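Local structure of malonyl CoA-acyl carrier protein transacylase (Burkholderia pseudomallei 1710b, 3EZO) at residues 9-14 and 89-94; 278-283 and 300-305. The protein probably transfers the malonyl group of malonyl-CoA to holo-acyl carrier protein, yielding malonyl-ACP and CoA. All coordinates share one frame; numbering follows the deposited sequence.

Contact 1: 9-14 and 89-94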
loop_
_atom_site.group_PDB
_atom_site.type_symbol
_atom_site.label_atom_id
_atom_site.label_comp_id
_atom_site.label_asym_id
_atom_site.label_seq_id
_atom_site.Cartn_x
_atom_site.Cartn_y
_atom_site.Cartn_z
ATOM N N MET A 9 -21.884 -5.121 -14.492
ATOM C CA MET A 9 -20.393 -5.409 -14.537
ATOM C C MET A 9 -19.747 -5.398 -13.148
ATOM O O MET A 9 -20.128 -4.604 -12.254
ATOM C CB MET A 9 -19.649 -4.417 -15.437
ATOM N N LYS A 10 -18.756 -6.272 -12.975
ATOM C CA LYS A 10 -18.042 -6.404 -11.706
ATOM C C LYS A 10 -16.979 -5.347 -11.631
ATOM O O LYS A 10 -16.331 -5.047 -12.629
ATOM C CB LYS A 10 -17.358 -7.765 -11.622
ATOM C CG LYS A 10 -18.322 -8.902 -11.696
ATOM C CD LYS A 10 -17.778 -10.162 -11.066
ATOM C CE LYS A 10 -16.609 -10.762 -11.845
ATOM N NZ LYS A 10 -16.185 -12.035 -11.141
ATOM N N PHE A 11 -16.750 -4.804 -10.450
ATOM C CA PHE A 11 -15.597 -3.948 -10.282
ATOM C C PHE A 11 -14.766 -4.303 -9.055
ATOM O O PHE A 11 -15.235 -4.954 -8.142
ATOM C CB PHE A 11 -15.987 -2.460 -10.292
ATOM C CG PHE A 11 -16.841 -2.038 -9.146
ATOM C CD1 PHE A 11 -16.287 -1.394 -8.038
ATOM C CD2 PHE A 11 -18.222 -2.253 -9.168
ATOM C CE1 PHE A 11 -17.106 -0.977 -6.971
ATOM C CE2 PHE A 11 -19.027 -1.835 -8.095
ATOM C CZ PHE A 11 -18.457 -1.212 -7.003
ATOM N N ALA A 12 -13.513 -3.862 -9.113
ATOM C CA ALA A 12 -12.552 -3.949 -8.045
ATOM C C ALA A 12 -12.236 -2.564 -7.497
ATOM O O ALA A 12 -12.204 -1.579 -8.226
ATOM C CB ALA A 12 -11.262 -4.584 -8.562
ATOM N N PHE A 13 -11.972 -2.529 -6.201
ATOM C CA PHE A 13 -11.362 -1.384 -5.575
ATOM C C PHE A 13 -9.925 -1.753 -5.179
ATOM O O PHE A 13 -9.698 -2.803 -4.548
ATOM C CB PHE A 13 -12.175 -0.963 -4.347
ATOM C CG PHE A 13 -13.242 0.083 -4.634
ATOM C CD1 PHE A 13 -13.863 0.174 -5.867
ATOM C CD2 PHE A 13 -13.655 0.947 -3.639
ATOM C CE1 PHE A 13 -14.856 1.157 -6.101
ATOM C CE2 PHE A 13 -14.652 1.924 -3.874
ATOM C CZ PHE A 13 -15.229 2.024 -5.096
ATOM N N VAL A 14 -8.977 -0.885 -5.537
ATOM C CA VAL A 14 -7.604 -0.991 -5.047
ATOM C C VAL A 14 -7.261 0.227 -4.182
ATOM O O VAL A 14 -7.608 1.362 -4.533
ATOM C CB VAL A 14 -6.595 -1.207 -6.228
ATOM C CG1 VAL A 14 -6.947 -2.510 -6.969
ATOM C CG2 VAL A 14 -6.552 -0.014 -7.228
ATOM N N ALA A 89 -22.021 0.693 -4.990
ATOM C CA ALA A 89 -22.099 -0.756 -4.684
ATOM C C ALA A 89 -20.794 -1.263 -4.069
ATOM O O ALA A 89 -19.770 -0.645 -4.188
ATOM C CB ALA A 89 -22.397 -1.534 -5.977
ATOM N N GLN A 90 -20.865 -2.402 -3.411
ATOM C CA GLN A 90 -19.693 -3.071 -2.893
ATOM C C GLN A 90 -18.894 -3.614 -4.077
ATOM O O GLN A 90 -19.474 -4.153 -5.002
ATOM C CB GLN A 90 -20.150 -4.183 -1.966
ATOM C CG GLN A 90 -19.084 -4.734 -1.043
ATOM C CD GLN A 90 -19.632 -5.786 -0.107
ATOM O OE1 GLN A 90 -20.008 -6.876 -0.559
ATOM N NE2 GLN A 90 -19.646 -5.495 1.206
ATOM N N PRO A 91 -17.567 -3.400 -4.096
ATOM C CA PRO A 91 -16.785 -4.062 -5.119
ATOM C C PRO A 91 -16.821 -5.577 -4.953
ATOM O O PRO A 91 -17.186 -6.085 -3.895
ATOM C CB PRO A 91 -15.380 -3.517 -4.901
ATOM C CG PRO A 91 -15.369 -3.130 -3.459
ATOM C CD PRO A 91 -16.731 -2.626 -3.177
ATOM N N SER A 92 -16.502 -6.303 -6.013
ATOM C CA SER A 92 -16.529 -7.761 -5.929
ATOM C C SER A 92 -15.195 -8.342 -5.434
ATOM O O SER A 92 -15.135 -9.491 -5.018
ATOM C CB SER A 92 -16.919 -8.374 -7.263
ATOM O OG SER A 92 -16.205 -7.790 -8.332
ATOM N N ILE A 93 -14.138 -7.542 -5.515
ATOM C CA ILE A 93 -12.817 -7.946 -5.094
ATOM C C ILE A 93 -12.006 -6.693 -4.785
ATOM O O ILE A 93 -12.176 -5.669 -5.425
ATOM C CB ILE A 93 -12.123 -8.866 -6.150
ATOM C CG1 ILE A 93 -10.818 -9.473 -5.583
ATOM C CG2 ILE A 93 -11.878 -8.135 -7.438
ATOM C CD1 ILE A 93 -10.315 -10.745 -6.393
ATOM N N VAL A 94 -11.164 -6.777 -3.757
ATOM C CA VAL A 94 -10.321 -5.678 -3.373
ATOM C C VAL A 94 -8.875 -6.129 -3.178
ATOM O O VAL A 94 -8.608 -7.319 -3.057
ATOM C CB VAL A 94 -10.825 -5.038 -2.087
ATOM C CG1 VAL A 94 -12.232 -4.373 -2.334
ATOM C CG2 VAL A 94 -10.886 -6.085 -0.955
#
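Strands 11-15 and 93-96 of the central parallel sheet lie side by side here, with residues 89-92 approaching the second. The Phe11 carbonyl O is gripped twice by Ser92: the backbone N (2.8 Å from Phe11 O) donates almost along the C=O axis, while OG (3.0 Å from Phe11 O) donates from above the carbonyl plane. Ser92 reaches it with OG between its own N and carbonyl carbon (chi1 47°). Two residues on, Phe13 N donates in the carbonyl plane to Ile93 O at 3.2 Å. Phe11 CG likewise sits between its backbone N and carbonyl carbon (chi1 65°), which brings the ring back against residues 89-91. Pro91 CA lies over one ring face in a CH-pi contact, 3.9 Å from the centroid, and Ala89 O meets the ring edge 3.2 Å from Phe11 CZ; that oxygen also accepts from Trp83 NE1. Pro91 CG also touches Phe13 CB at 4.0 Å, so the proline lies against both phenylalanines, whose rings meet, Phe13 CD1 at the Phe11 ring edge. On the other sheet face, Ala12 CB packs on Ile93 CG2 (3.8 Å), beneath helix 263-272. Such parallel pairing, on a strand that leads to the probable GxSxG nucleophile elbow, is characteristic of the alpha/beta core of acyl transferase domains.

Contact 2: 278-283 and 300-305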
loop_
_atom_site.group_PDB
_atom_site.type_symbol
_atom_site.label_atom_id
_atom_site.label_comp_id
_atom_site.label_asym_id
_atom_site.label_seq_id
_atom_site.Cartn_x
_atom_site.Cartn_y
_atom_site.Cartn_z
ATOM N N VAL A 278 -11.436 -1.286 -12.588
ATOM C CA VAL A 278 -10.598 -1.196 -11.410
ATOM C C VAL A 278 -10.504 0.269 -10.954
ATOM O O VAL A 278 -9.955 1.147 -11.653
ATOM C CB VAL A 278 -9.236 -1.823 -11.674
ATOM C CG1 VAL A 278 -8.358 -1.705 -10.466
ATOM C CG2 VAL A 278 -9.433 -3.342 -12.167
ATOM N N ILE A 279 -11.074 0.519 -9.781
ATOM C CA ILE A 279 -11.217 1.879 -9.259
ATOM C C ILE A 279 -10.247 2.019 -8.110
ATOM O O ILE A 279 -10.252 1.221 -7.178
ATOM C CB ILE A 279 -12.646 2.131 -8.806
ATOM C CG1 ILE A 279 -13.587 2.088 -10.021
ATOM C CG2 ILE A 279 -12.782 3.484 -8.050
ATOM C CD1 ILE A 279 -15.021 2.007 -9.587
ATOM N N GLU A 280 -9.357 2.997 -8.223
ATOM C CA GLU A 280 -8.459 3.336 -7.120
ATOM C C GLU A 280 -9.257 4.130 -6.131
ATOM O O GLU A 280 -9.863 5.157 -6.480
ATOM C CB GLU A 280 -7.237 4.128 -7.575
ATOM C CG GLU A 280 -6.444 4.674 -6.356
ATOM C CD GLU A 280 -5.067 5.174 -6.697
ATOM O OE1 GLU A 280 -4.906 5.759 -7.793
ATOM O OE2 GLU A 280 -4.148 5.022 -5.831
ATOM N N CYS A 281 -9.299 3.661 -4.895
ATOM C CA CYS A 281 -10.072 4.344 -3.857
ATOM C C CYS A 281 -9.139 5.047 -2.886
ATOM O O CYS A 281 -8.505 4.419 -2.040
ATOM C CB CYS A 281 -11.014 3.389 -3.133
ATOM S SG CYS A 281 -12.088 4.170 -1.877
ATOM N N GLY A 282 -9.057 6.363 -3.030
ATOM C CA GLY A 282 -8.198 7.162 -2.179
ATOM C C GLY A 282 -7.370 8.173 -2.952
ATOM O O GLY A 282 -7.413 8.235 -4.170
ATOM N N PRO A 283 -6.587 8.971 -2.232
ATOM C CA PRO A 283 -5.824 10.046 -2.878
ATOM C C PRO A 283 -4.518 9.609 -3.565
ATOM O O PRO A 283 -3.949 8.557 -3.238
ATOM C CB PRO A 283 -5.491 10.967 -1.701
ATOM C CG PRO A 283 -5.291 10.001 -0.570
ATOM C CD PRO A 283 -6.416 8.968 -0.773
ATOM N N GLY A 300 -10.191 2.249 -15.799
ATOM C CA GLY A 300 -9.860 2.845 -14.493
ATOM C C GLY A 300 -10.760 3.986 -14.096
ATOM O O GLY A 300 -11.302 4.662 -14.943
ATOM N N ALA A 301 -10.969 4.164 -12.806
ATOM C CA ALA A 301 -11.484 5.438 -12.285
ATOM C C ALA A 301 -10.837 5.661 -10.926
ATOM O O ALA A 301 -9.980 4.870 -10.477
ATOM C CB ALA A 301 -13.008 5.435 -12.179
ATOM N N SER A 302 -11.204 6.752 -10.270
ATOM C CA SER A 302 -10.672 6.992 -8.931
ATOM C C SER A 302 -11.658 7.724 -8.100
ATOM O O SER A 302 -12.475 8.502 -8.618
ATOM C CB SER A 302 -9.384 7.745 -8.993
ATOM O OG SER A 302 -8.545 7.162 -9.972
ATOM N N VAL A 303 -11.638 7.405 -6.813
ATOM C CA VAL A 303 -12.439 8.120 -5.846
ATOM C C VAL A 303 -11.501 8.829 -4.883
ATOM O O VAL A 303 -10.884 8.185 -4.011
ATOM C CB VAL A 303 -13.350 7.175 -5.106
ATOM C CG1 VAL A 303 -14.207 7.946 -4.112
ATOM C CG2 VAL A 303 -14.184 6.359 -6.143
ATOM N N PHE A 304 -11.383 10.148 -5.059
ATOM C CA PHE A 304 -10.566 10.991 -4.164
ATOM C C PHE A 304 -11.196 12.363 -3.819
ATOM O O PHE A 304 -10.649 13.131 -3.029
ATOM C CB PHE A 304 -9.172 11.192 -4.781
ATOM C CG PHE A 304 -9.202 11.832 -6.109
ATOM C CD1 PHE A 304 -9.275 13.216 -6.222
ATOM C CD2 PHE A 304 -9.140 11.069 -7.261
ATOM C CE1 PHE A 304 -9.315 13.842 -7.463
ATOM C CE2 PHE A 304 -9.172 11.685 -8.515
ATOM C CZ PHE A 304 -9.260 13.089 -8.598
ATOM N N ASP A 305 -12.342 12.653 -4.420
ATOM C CA ASP A 305 -13.122 13.845 -4.100
ATOM C C ASP A 305 -14.535 13.652 -4.681
ATOM O O ASP A 305 -14.772 12.670 -5.366
ATOM C CB ASP A 305 -12.424 15.118 -4.607
ATOM C CG ASP A 305 -12.370 15.259 -6.121
ATOM O OD1 ASP A 305 -12.921 14.462 -6.925
ATOM O OD2 ASP A 305 -11.711 16.240 -6.533
#
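Tightest where the strands end and slackest where they start, segments 278-283 and 300-305 pair in parallel register as the two strands of a beta-alpha-beta unit. At the tight end Glu280 O accepts from Val303 N at 2.9 Å, nearly along its C=O axis, and Val303 O takes Gly282 N at 2.8 Å. On the same face as Cys281, Ile279 and Val303 touch methyl to methyl, CG2 to CG2 at 3.7 Å, crossing obliquely; helices 65-85 and 306-314 cover Val303. Gly282 adopts backbone angles that call for glycine (phi 134°), and its O lies 3.5 Å from Phe304 CB, whose ring swings away to a cation-pi contact with Lys285. At the loose end Gly300 is exposed, and Ala301 N makes a weak bond to Val278 O, 3.4 Å long. Between them Glu280 N donates to Ala301 O at 3.0 Å from above the carbonyl plane. Glu280 touches Ser302 lightly through CB; its chain, with CG anti to the backbone N (chi1 170°), carries the buried carboxylate to Leu287 N and Ala288 N at the start of helix 286-294. Two N-H donors and the positive end of that helix dipole would favour an ionised carboxylate.

In the fold
Contacts 1 and 2 share one parallel sheet, their centres 12 Å apart, and meet where strand 11-15 lies beside strand 277-281. Probable hydrogen bonds join them from Ile279 N to Ala12 O (2.8 Å) and from Cys281 N to Val14 O (2.9 Å). The Phe13 ring bridges them on one sheet face: CE1 rests on Ile279 CD1 at 3.6 Å, and CD2 on Cys281 CB at the same distance. The sheet thus runs continuously from 299-303, its outermost strand on this side, to strand 93-96, which leads into the probable nucleophile elbow with the predicted active-site Ser98. The Glu280 side chain lies about 12 Å from that of Ser98.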